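Local atomic coordinates of amide synthase (Vibrio cholerae, PDB entry 1L5A), a protein that acts as an amide synthase of vibriobactin biosynthesis, a nonribosomal peptide synthetase condensation enzyme that probably joins an acyl group to an amine. Residues T22-R28 with T349-A355; I71-S77 with H108-S114. All coordinates share one frame; numbering follows the deposited sequence.

Contact 1: residues T22-R28 with T349-A355; sequences TVAHSLR and TELKVLA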
ATOM      1  N   THR A  22      30.494  17.585  -5.316  1.00 45.30           N
ATOM      2  CA  THR A  22      31.055  17.012  -4.104  1.00 41.50           C
ATOM      3  C   THR A  22      30.229  17.442  -2.898  1.00 44.06           C
ATOM      4  O   THR A  22      29.576  18.482  -2.920  1.00 43.91           O
ATOM      5  CB  THR A  22      32.492  17.510  -3.876  1.00 43.64           C
ATOM      6  OG1 THR A  22      33.328  17.110  -4.971  1.00 48.19           O
ATOM      7  CG2 THR A  22      33.047  16.954  -2.587  1.00 48.20           C
ATOM      8  N   VAL A  23      30.254  16.635  -1.848  1.00 39.69           N
ATOM      9  CA  VAL A  23      29.543  16.964  -0.619  1.00 38.95           C
ATOM     10  C   VAL A  23      30.546  16.787   0.521  1.00 35.77           C
ATOM     11  O   VAL A  23      31.041  15.681   0.775  1.00 36.34           O
ATOM     12  CB  VAL A  23      28.344  16.021  -0.363  1.00 40.11           C
ATOM     13  CG1 VAL A  23      27.455  16.605   0.723  1.00 41.37           C
ATOM     14  CG2 VAL A  23      27.558  15.815  -1.628  1.00 50.80           C
ATOM     15  N   ALA A  24      30.867  17.875   1.196  1.00 29.68           N
ATOM     16  CA  ALA A  24      31.806  17.790   2.301  1.00 28.24           C
ATOM     17  C   ALA A  24      31.331  18.586   3.505  1.00 30.42           C
ATOM     18  O   ALA A  24      30.852  19.723   3.378  1.00 33.80           O
ATOM     19  CB  ALA A  24      33.209  18.272   1.862  1.00 19.15           C
ATOM     20  N   HIS A  25      31.435  17.964   4.674  1.00 29.49           N
ATOM     21  CA  HIS A  25      31.059  18.608   5.925  1.00 29.98           C
ATOM     22  C   HIS A  25      32.220  18.502   6.907  1.00 29.65           C
ATOM     23  O   HIS A  25      33.037  17.592   6.830  1.00 33.81           O
ATOM     24  CB  HIS A  25      29.838  17.938   6.554  1.00 28.23           C
ATOM     25  CG  HIS A  25      28.543  18.236   5.867  1.00 37.99           C
ATOM     26  ND1 HIS A  25      27.343  18.291   6.546  1.00 35.36           N
ATOM     27  CD2 HIS A  25      28.249  18.469   4.565  1.00 39.01           C
ATOM     28  CE1 HIS A  25      26.368  18.546   5.694  1.00 36.36           C
ATOM     29  NE2 HIS A  25      26.889  18.657   4.484  1.00 41.37           N
ATOM     30  N   SER A  26      32.309  19.448   7.821  1.00 31.66           N
ATOM     31  CA  SER A  26      33.336  19.377   8.831  1.00 29.08           C
ATOM     32  C   SER A  26      32.594  19.520  10.137  1.00 31.61           C
ATOM     33  O   SER A  26      31.653  20.317  10.256  1.00 28.54           O
ATOM     34  CB  SER A  26      34.370  20.492   8.673  1.00 27.46           C
ATOM     35  OG  SER A  26      33.827  21.746   9.005  1.00 32.49           O
ATOM     36  N   LEU A  27      32.992  18.708  11.106  1.00 33.97           N
ATOM     37  CA  LEU A  27      32.382  18.747  12.422  1.00 30.39           C
ATOM     38  C   LEU A  27      33.471  19.174  13.388  1.00 32.32           C
ATOM     39  O   LEU A  27      34.588  18.639  13.370  1.00 36.41           O
ATOM     40  CB  LEU A  27      31.840  17.365  12.794  1.00 32.08           C
ATOM     41  CG  LEU A  27      30.700  16.822  11.922  1.00 38.38           C
ATOM     42  CD1 LEU A  27      30.249  15.468  12.455  1.00 31.07           C
ATOM     43  CD2 LEU A  27      29.534  17.812  11.912  1.00 31.06           C
ATOM     44  N   ARG A  28      33.176  20.170  14.203  1.00 34.94           N
ATOM     45  CA  ARG A  28      34.164  20.621  15.159  1.00 41.10           C
ATOM     46  C   ARG A  28      33.554  20.383  16.513  1.00 42.60           C
ATOM     47  O   ARG A  28      32.500  20.939  16.856  1.00 33.51           O
ATOM     48  CB  ARG A  28      34.507  22.102  14.977  1.00 49.29           C
ATOM     49  CG  ARG A  28      35.867  22.477  15.587  1.00 58.63           C
ATOM     50  CD  ARG A  28      36.266  23.916  15.273  1.00 71.20           C
ATOM     51  NE  ARG A  28      35.468  24.892  16.011  1.00 78.16           N
ATOM     52  CZ  ARG A  28      35.762  25.317  17.233  1.00 82.98           C
ATOM     53  NH1 ARG A  28      36.844  24.853  17.852  1.00 79.00           N
ATOM     54  NH2 ARG A  28      34.969  26.195  17.838  1.00 85.22           N
ATOM     55  N   THR A 349      28.861  21.254  19.081  1.00 36.26           N
ATOM     56  CA  THR A 349      29.162  20.846  17.722  1.00 33.72           C
ATOM     57  C   THR A 349      28.975  22.013  16.756  1.00 33.16           C
ATOM     58  O   THR A 349      27.919  22.639  16.692  1.00 34.69           O
ATOM     59  CB  THR A 349      28.250  19.669  17.306  1.00 37.50           C
ATOM     60  OG1 THR A 349      28.583  18.521  18.098  1.00 44.02           O
ATOM     61  CG2 THR A 349      28.407  19.334  15.820  1.00 32.81           C
ATOM     62  N   GLU A 350      30.021  22.317  16.012  1.00 35.20           N
ATOM     63  CA  GLU A 350      29.953  23.379  15.026  1.00 41.46           C
ATOM     64  C   GLU A 350      30.070  22.652  13.683  1.00 40.21           C
ATOM     65  O   GLU A 350      31.103  22.050  13.362  1.00 40.90           O
ATOM     66  CB  GLU A 350      31.106  24.373  15.243  1.00 45.46           C
ATOM     67  CG  GLU A 350      31.316  25.397  14.124  1.00 61.37           C
ATOM     68  CD  GLU A 350      32.561  26.265  14.350  1.00 69.92           C
ATOM     69  OE1 GLU A 350      32.538  27.107  15.280  1.00 71.54           O
ATOM     70  OE2 GLU A 350      33.561  26.094  13.609  1.00 63.22           O
ATOM     71  N   LEU A 351      28.989  22.672  12.915  1.00 35.10           N
ATOM     72  CA  LEU A 351      28.974  22.005  11.619  1.00 32.10           C
ATOM     73  C   LEU A 351      29.275  23.009  10.521  1.00 32.31           C
ATOM     74  O   LEU A 351      28.810  24.148  10.568  1.00 32.14           O
ATOM     75  CB  LEU A 351      27.600  21.378  11.396  1.00 34.77           C
ATOM     76  CG  LEU A 351      27.392  20.401  10.240  1.00 37.54           C
ATOM     77  CD1 LEU A 351      26.109  19.593  10.499  1.00 29.74           C
ATOM     78  CD2 LEU A 351      27.340  21.151   8.921  1.00 26.61           C
ATOM     79  N   LYS A 352      30.065  22.615   9.536  1.00 35.50           N
ATOM     80  CA  LYS A 352      30.362  23.546   8.457  1.00 35.27           C
ATOM     81  C   LYS A 352      30.300  22.845   7.100  1.00 37.16           C
ATOM     82  O   LYS A 352      30.992  21.842   6.864  1.00 38.76           O
ATOM     83  CB  LYS A 352      31.734  24.199   8.676  1.00 35.24           C
ATOM     84  CG  LYS A 352      31.949  25.502   7.877  1.00 55.73           C
ATOM     85  CD  LYS A 352      33.420  26.021   7.964  1.00 61.97           C
ATOM     86  CE  LYS A 352      33.691  27.241   7.059  1.00 51.53           C
ATOM     87  NZ  LYS A 352      35.124  27.292   6.649  1.00 48.26           N
ATOM     88  N   VAL A 353      29.435  23.361   6.228  1.00 32.79           N
ATOM     89  CA  VAL A 353      29.265  22.829   4.878  1.00 31.52           C
ATOM     90  C   VAL A 353      30.433  23.361   4.045  1.00 35.27           C
ATOM     91  O   VAL A 353      30.521  24.556   3.811  1.00 34.17           O
ATOM     92  CB  VAL A 353      27.924  23.307   4.263  1.00 30.70           C
ATOM     93  CG1 VAL A 353      27.801  22.816   2.840  1.00 24.82           C
ATOM     94  CG2 VAL A 353      26.746  22.802   5.103  1.00 25.89           C
ATOM     95  N   LEU A 354      31.331  22.474   3.621  1.00 36.14           N
ATOM     96  CA  LEU A 354      32.514  22.861   2.859  1.00 34.09           C
ATOM     97  C   LEU A 354      32.321  22.733   1.370  1.00 42.10           C
ATOM     98  O   LEU A 354      33.060  23.347   0.589  1.00 44.86           O
ATOM     99  CB  LEU A 354      33.711  22.003   3.259  1.00 28.72           C
ATOM    100  CG  LEU A 354      34.148  22.121   4.709  1.00 32.84           C
ATOM    101  CD1 LEU A 354      35.296  21.154   4.971  1.00 27.74           C
ATOM    102  CD2 LEU A 354      34.564  23.552   4.988  1.00 32.04           C
ATOM    103  N   ALA A 355      31.348  21.912   0.984  1.00 44.66           N
ATOM    104  CA  ALA A 355      31.014  21.691  -0.416  1.00 42.70           C
ATOM    105  C   ALA A 355      29.606  21.111  -0.489  1.00 48.26           C
ATOM    106  O   ALA A 355      29.200  20.333   0.392  1.00 46.56           O
ATOM    107  CB  ALA A 355      32.013  20.729  -1.047  1.00 44.12           C
TER
HETATM  108  O   HOH W   1      33.420  22.350  11.491  1.00 33.92           O
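The imidazole of His25 has the CG2 methyl of Val353 over one face, displaced from the ring centre, with NE2 4.2 Å from that carbon. Leu351 reaches the same ring obliquely, its CD2 3.7 Å from His25 ND1, and ND1 is hydrogen-bonded to Glu138 of helix 131-150. The other flat group, the Arg28 guanidinium, meets the Glu350 carboxylate at its edge, near its own plane. Its NE lies 3.3 Å from Glu350 OE2, a weak bond within a salt bridge. With the planes 56° apart, the only bond between them is this weak one, and Arg28 NH1 turns to a second carboxylate, that of Glu117.

The segment axes run at 151°, and the backbone bonds pair them as antiparallel strands, strand 348-356, from late in the chain, forming one edge, within this chain, of the five-stranded sheet. A classic beta bulge interrupts the register: Leu354 N (2.8 Å) and Ala355 N (3.3 Å) both donate to Ala24 O, approaching from the same face of its carbonyl plane. Beyond the bulge Leu27 lies alongside Leu351, running in the same direction, its CD2 3.8 Å from Leu351 CG; both also touch Glu138. On the opposite sheet face, Ser26 OG sits between its own backbone N and carbonyl carbon (chi1 70°), 2.6 Å from a water that donates to Glu350 O. Ser26 and Leu354 are covered there by Trp87 of helix 82-94, whereas Val23 touches His126, part of the HHxxxDG signature of condensation domains.

Contact 2: residues I71-S77 with H108-S114; sequences IDYQDLS and HQVYRLS
His108 O accepts from Asp72 N at 2.8 Å, opening a parallel pairing in which Asp72 and Gln74 each bond to two residues of 108-114. Gln109 sends its CG to 4.0 Å from Asp72 OD2, and its OE1 receives Tyr111 OH from above the amide carbonyl plane. Val110 follows on the other face of the sheet: CB lies in the plane of the Tyr73 ring, at its edge, 3.9 Å from CD1, while CG2 meets Ile71 CG2. Both apolar side chains, Ile71 and Val110, also touch Leu42 of helix 35-47. Tyr111 lies alongside Leu76 and Gln74, its CD2 3.7 Å from Leu76 CD1, under helix 82-94, the helix of this beta-alpha-beta unit. Arg112, with CG anti to the backbone N (chi1 179°), extends beside Tyr73, whose OH is 3.5 Å from Arg112 CB, and its O accepts from Leu76 N. Arg112 NE stands 3.7 Å from Asp75 OD2, a long salt bridge, and NH1 bonds to Thr35. Leu113 O receives a CA-H...O contact from Ser77. Asp75 OD1 accepts from Ser77 N in an Asx turn, which helps orient the carboxylate; at this separation, and with the planes 65° apart, its attraction to Arg112 is probably mainly electrostatic.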
ATOM      1  N   ILE A  71      39.782   5.375   7.743  1.00 31.94           N
ATOM      2  CA  ILE A  71      39.559   6.551   8.554  1.00 32.81           C
ATOM      3  C   ILE A  71      40.947   7.091   8.872  1.00 40.30           C
ATOM      4  O   ILE A  71      41.686   6.491   9.640  1.00 47.12           O
ATOM      5  CB  ILE A  71      38.871   6.224   9.862  1.00 33.55           C
ATOM      6  CG1 ILE A  71      37.443   5.759   9.588  1.00 36.69           C
ATOM      7  CG2 ILE A  71      38.896   7.447  10.762  1.00 34.30           C
ATOM      8  CD1 ILE A  71      36.652   5.505  10.827  1.00 38.49           C
ATOM      9  N   ASP A  72      41.303   8.214   8.264  1.00 41.34           N
ATOM     10  CA  ASP A  72      42.603   8.817   8.478  1.00 39.73           C
ATOM     11  C   ASP A  72      42.568   9.681   9.736  1.00 36.62           C
ATOM     12  O   ASP A  72      41.926  10.738   9.768  1.00 43.68           O
ATOM     13  CB  ASP A  72      43.000   9.624   7.224  1.00 46.42           C
ATOM     14  CG  ASP A  72      44.287  10.443   7.412  1.00 65.41           C
ATOM     15  OD1 ASP A  72      45.298   9.886   7.902  1.00 71.19           O
ATOM     16  OD2 ASP A  72      44.292  11.653   7.052  1.00 71.54           O
ATOM     17  N   TYR A  73      43.240   9.209  10.784  1.00 27.31           N
ATOM     18  CA  TYR A  73      43.308   9.929  12.060  1.00 28.10           C
ATOM     19  C   TYR A  73      44.681  10.547  12.350  1.00 34.25           C
ATOM     20  O   TYR A  73      45.719   9.967  12.034  1.00 33.71           O
ATOM     21  CB  TYR A  73      42.981   8.995  13.220  1.00 22.67           C
ATOM     22  CG  TYR A  73      43.274   9.607  14.568  1.00 21.72           C
ATOM     23  CD1 TYR A  73      42.512  10.653  15.055  1.00 26.66           C
ATOM     24  CD2 TYR A  73      44.315   9.140  15.356  1.00 25.40           C
ATOM     25  CE1 TYR A  73      42.769  11.216  16.301  1.00 29.01           C
ATOM     26  CE2 TYR A  73      44.590   9.707  16.610  1.00 19.73           C
ATOM     27  CZ  TYR A  73      43.809  10.736  17.075  1.00 28.98           C
ATOM     28  OH  TYR A  73      44.031  11.262  18.327  1.00 30.45           O
ATOM     29  N   GLN A  74      44.683  11.721  12.967  1.00 30.99           N
ATOM     30  CA  GLN A  74      45.936  12.360  13.321  1.00 33.31           C
ATOM     31  C   GLN A  74      45.797  13.125  14.624  1.00 34.34           C
ATOM     32  O   GLN A  74      44.871  13.922  14.797  1.00 31.69           O
ATOM     33  CB  GLN A  74      46.418  13.297  12.205  1.00 27.14           C
ATOM     34  CG  GLN A  74      46.978  12.583  10.978  1.00 35.35           C
ATOM     35  CD  GLN A  74      47.335  13.538   9.838  1.00 47.96           C
ATOM     36  OE1 GLN A  74      48.101  14.497  10.016  1.00 50.48           O
ATOM     37  NE2 GLN A  74      46.780  13.276   8.655  1.00 46.75           N
ATOM     38  N   ASP A  75      46.699  12.833  15.556  1.00 37.87           N
ATOM     39  CA  ASP A  75      46.739  13.526  16.842  1.00 41.33           C
ATOM     40  C   ASP A  75      47.673  14.705  16.555  1.00 45.63           C
ATOM     41  O   ASP A  75      48.867  14.514  16.292  1.00 47.12           O
ATOM     42  CB  ASP A  75      47.364  12.639  17.924  1.00 40.70           C
ATOM     43  CG  ASP A  75      47.219  13.226  19.302  1.00 45.70           C
ATOM     44  OD1 ASP A  75      47.300  14.461  19.418  1.00 46.80           O
ATOM     45  OD2 ASP A  75      47.025  12.459  20.274  1.00 56.48           O
ATOM     46  N   LEU A  76      47.135  15.918  16.585  1.00 43.10           N
ATOM     47  CA  LEU A  76      47.940  17.084  16.291  1.00 34.98           C
ATOM     48  C   LEU A  76      48.147  17.934  17.507  1.00 41.02           C
ATOM     49  O   LEU A  76      48.808  18.969  17.419  1.00 42.27           O
ATOM     50  CB  LEU A  76      47.270  17.928  15.217  1.00 33.33           C
ATOM     51  CG  LEU A  76      47.121  17.296  13.844  1.00 31.96           C
ATOM     52  CD1 LEU A  76      46.434  18.282  12.908  1.00 36.58           C
ATOM     53  CD2 LEU A  76      48.481  16.945  13.307  1.00 32.63           C
ATOM     54  N   SER A  77      47.585  17.504  18.637  1.00 42.72           N
ATOM     55  CA  SER A  77      47.700  18.249  19.895  1.00 51.13           C
ATOM     56  C   SER A  77      49.140  18.594  20.264  1.00 54.47           C
ATOM     57  O   SER A  77      49.388  19.445  21.120  1.00 54.94           O
ATOM     58  CB  SER A  77      47.021  17.481  21.044  1.00 54.00           C
ATOM     59  OG  SER A  77      47.518  16.158  21.181  1.00 57.13           O
ATOM     60  N   HIS A 108      37.524  10.213   4.866  1.00 23.35           N
ATOM     61  CA  HIS A 108      37.214  10.432   6.274  1.00 24.98           C
ATOM     62  C   HIS A 108      38.477  10.789   7.033  1.00 29.36           C
ATOM     63  O   HIS A 108      39.425  10.004   7.113  1.00 26.80           O
ATOM     64  CB  HIS A 108      36.563   9.168   6.857  1.00 19.75           C
ATOM     65  CG  HIS A 108      35.423   8.673   6.030  1.00 26.42           C
ATOM     66  ND1 HIS A 108      34.147   9.184   6.145  1.00 23.67           N
ATOM     67  CD2 HIS A 108      35.399   7.833   4.966  1.00 27.69           C
ATOM     68  CE1 HIS A 108      33.390   8.686   5.182  1.00 30.96           C
ATOM     69  NE2 HIS A 108      34.126   7.865   4.452  1.00 27.46           N
ATOM     70  N   GLN A 109      38.498  11.984   7.599  1.00 29.39           N
ATOM     71  CA  GLN A 109      39.674  12.409   8.323  1.00 30.38           C
ATOM     72  C   GLN A 109      39.269  12.875   9.719  1.00 34.79           C
ATOM     73  O   GLN A 109      38.238  13.515   9.876  1.00 34.82           O
ATOM     74  CB  GLN A 109      40.342  13.551   7.556  1.00 32.43           C
ATOM     75  CG  GLN A 109      40.740  13.244   6.102  1.00 28.82           C
ATOM     76  CD  GLN A 109      41.057  14.534   5.284  1.00 41.12           C
ATOM     77  OE1 GLN A 109      41.377  15.601   5.849  1.00 26.63           O
ATOM     78  NE2 GLN A 109      40.976  14.426   3.952  1.00 39.11           N
ATOM     79  N   VAL A 110      40.068  12.543  10.733  1.00 34.22           N
ATOM     80  CA  VAL A 110      39.774  12.980  12.094  1.00 30.01           C
ATOM     81  C   VAL A 110      41.007  13.639  12.692  1.00 32.46           C
ATOM     82  O   VAL A 110      42.114  13.142  12.535  1.00 31.19           O
ATOM     83  CB  VAL A 110      39.390  11.806  13.021  1.00 32.90           C
ATOM     84  CG1 VAL A 110      38.988  12.348  14.386  1.00 23.84           C
ATOM     85  CG2 VAL A 110      38.248  11.009  12.427  1.00 34.10           C
ATOM     86  N   TYR A 111      40.814  14.741  13.406  1.00 34.09           N
ATOM     87  CA  TYR A 111      41.940  15.433  14.018  1.00 34.73           C
ATOM     88  C   TYR A 111      41.739  15.781  15.470  1.00 33.36           C
ATOM     89  O   TYR A 111      40.758  16.419  15.836  1.00 35.96           O
ATOM     90  CB  TYR A 111      42.258  16.751  13.297  1.00 27.35           C
ATOM     91  CG  TYR A 111      42.516  16.612  11.834  1.00 29.35           C
ATOM     92  CD1 TYR A 111      41.489  16.814  10.905  1.00 27.32           C
ATOM     93  CD2 TYR A 111      43.770  16.243  11.367  1.00 24.41           C
ATOM     94  CE1 TYR A 111      41.711  16.640   9.540  1.00 25.05           C
ATOM     95  CE2 TYR A 111      44.001  16.067  10.006  1.00 34.60           C
ATOM     96  CZ  TYR A 111      42.963  16.262   9.100  1.00 30.51           C
ATOM     97  OH  TYR A 111      43.168  16.011   7.765  1.00 38.08           O
ATOM     98  N   ARG A 112      42.685  15.373  16.296  1.00 35.29           N
ATOM     99  CA  ARG A 112      42.639  15.732  17.697  1.00 39.96           C
ATOM    100  C   ARG A 112      43.516  16.992  17.704  1.00 38.13           C
ATOM    101  O   ARG A 112      44.732  16.921  17.530  1.00 33.27           O
ATOM    102  CB  ARG A 112      43.248  14.622  18.570  1.00 40.36           C
ATOM    103  CG  ARG A 112      43.272  14.933  20.069  1.00 45.42           C
ATOM    104  CD  ARG A 112      43.711  13.721  20.889  1.00 44.91           C
ATOM    105  NE  ARG A 112      44.281  14.103  22.180  1.00 49.11           N
ATOM    106  CZ  ARG A 112      43.643  14.057  23.345  1.00 53.57           C
ATOM    107  NH1 ARG A 112      42.386  13.632  23.424  1.00 54.60           N
ATOM    108  NH2 ARG A 112      44.268  14.459  24.444  1.00 56.57           N
ATOM    109  N   LEU A 113      42.884  18.147  17.860  1.00 35.63           N
ATOM    110  CA  LEU A 113      43.612  19.408  17.869  1.00 40.76           C
ATOM    111  C   LEU A 113      44.180  19.662  19.257  1.00 46.68           C
ATOM    112  O   LEU A 113      45.315  20.110  19.406  1.00 50.26           O
ATOM    113  CB  LEU A 113      42.673  20.541  17.470  1.00 39.48           C
ATOM    114  CG  LEU A 113      42.028  20.351  16.091  1.00 40.95           C
ATOM    115  CD1 LEU A 113      40.938  21.389  15.867  1.00 38.90           C
ATOM    116  CD2 LEU A 113      43.107  20.449  15.026  1.00 34.41           C
ATOM    117  N   SER A 114      43.368  19.385  20.268  1.00 45.88           N
ATOM    118  CA  SER A 114      43.758  19.540  21.655  1.00 41.21           C
ATOM    119  C   SER A 114      42.932  18.486  22.400  1.00 45.37           C
ATOM    120  O   SER A 114      42.154  17.771  21.781  1.00 47.86           O
ATOM    121  CB  SER A 114      43.419  20.948  22.135  1.00 32.67           C
ATOM    122  OG  SER A 114      42.141  21.010  22.743  1.00 44.80           O
TER

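Overall arrangement
From the N terminus, the chain first lays down strand 22-30, then passes helix 35-47 before reaching strand 72-75. Contact 2 closes the short excursion through helix 82-94, bringing 108-114 back parallel to 71-77 after 30 intervening residues. Strand 117-125 then turns back antiparallel and fills the place between 107-114 and 22-30. Contact 1 closes only after 320 residues, when 349-355 returns to 22-28, so the smaller loop lies wholly within the larger and the two do not cross. They occupy the two ends of one five-stranded sheet, centres about 15 Å apart and nearest atoms about 5 Å apart. Contact 1 thereby ties the C-terminal half to the N-terminal sheet.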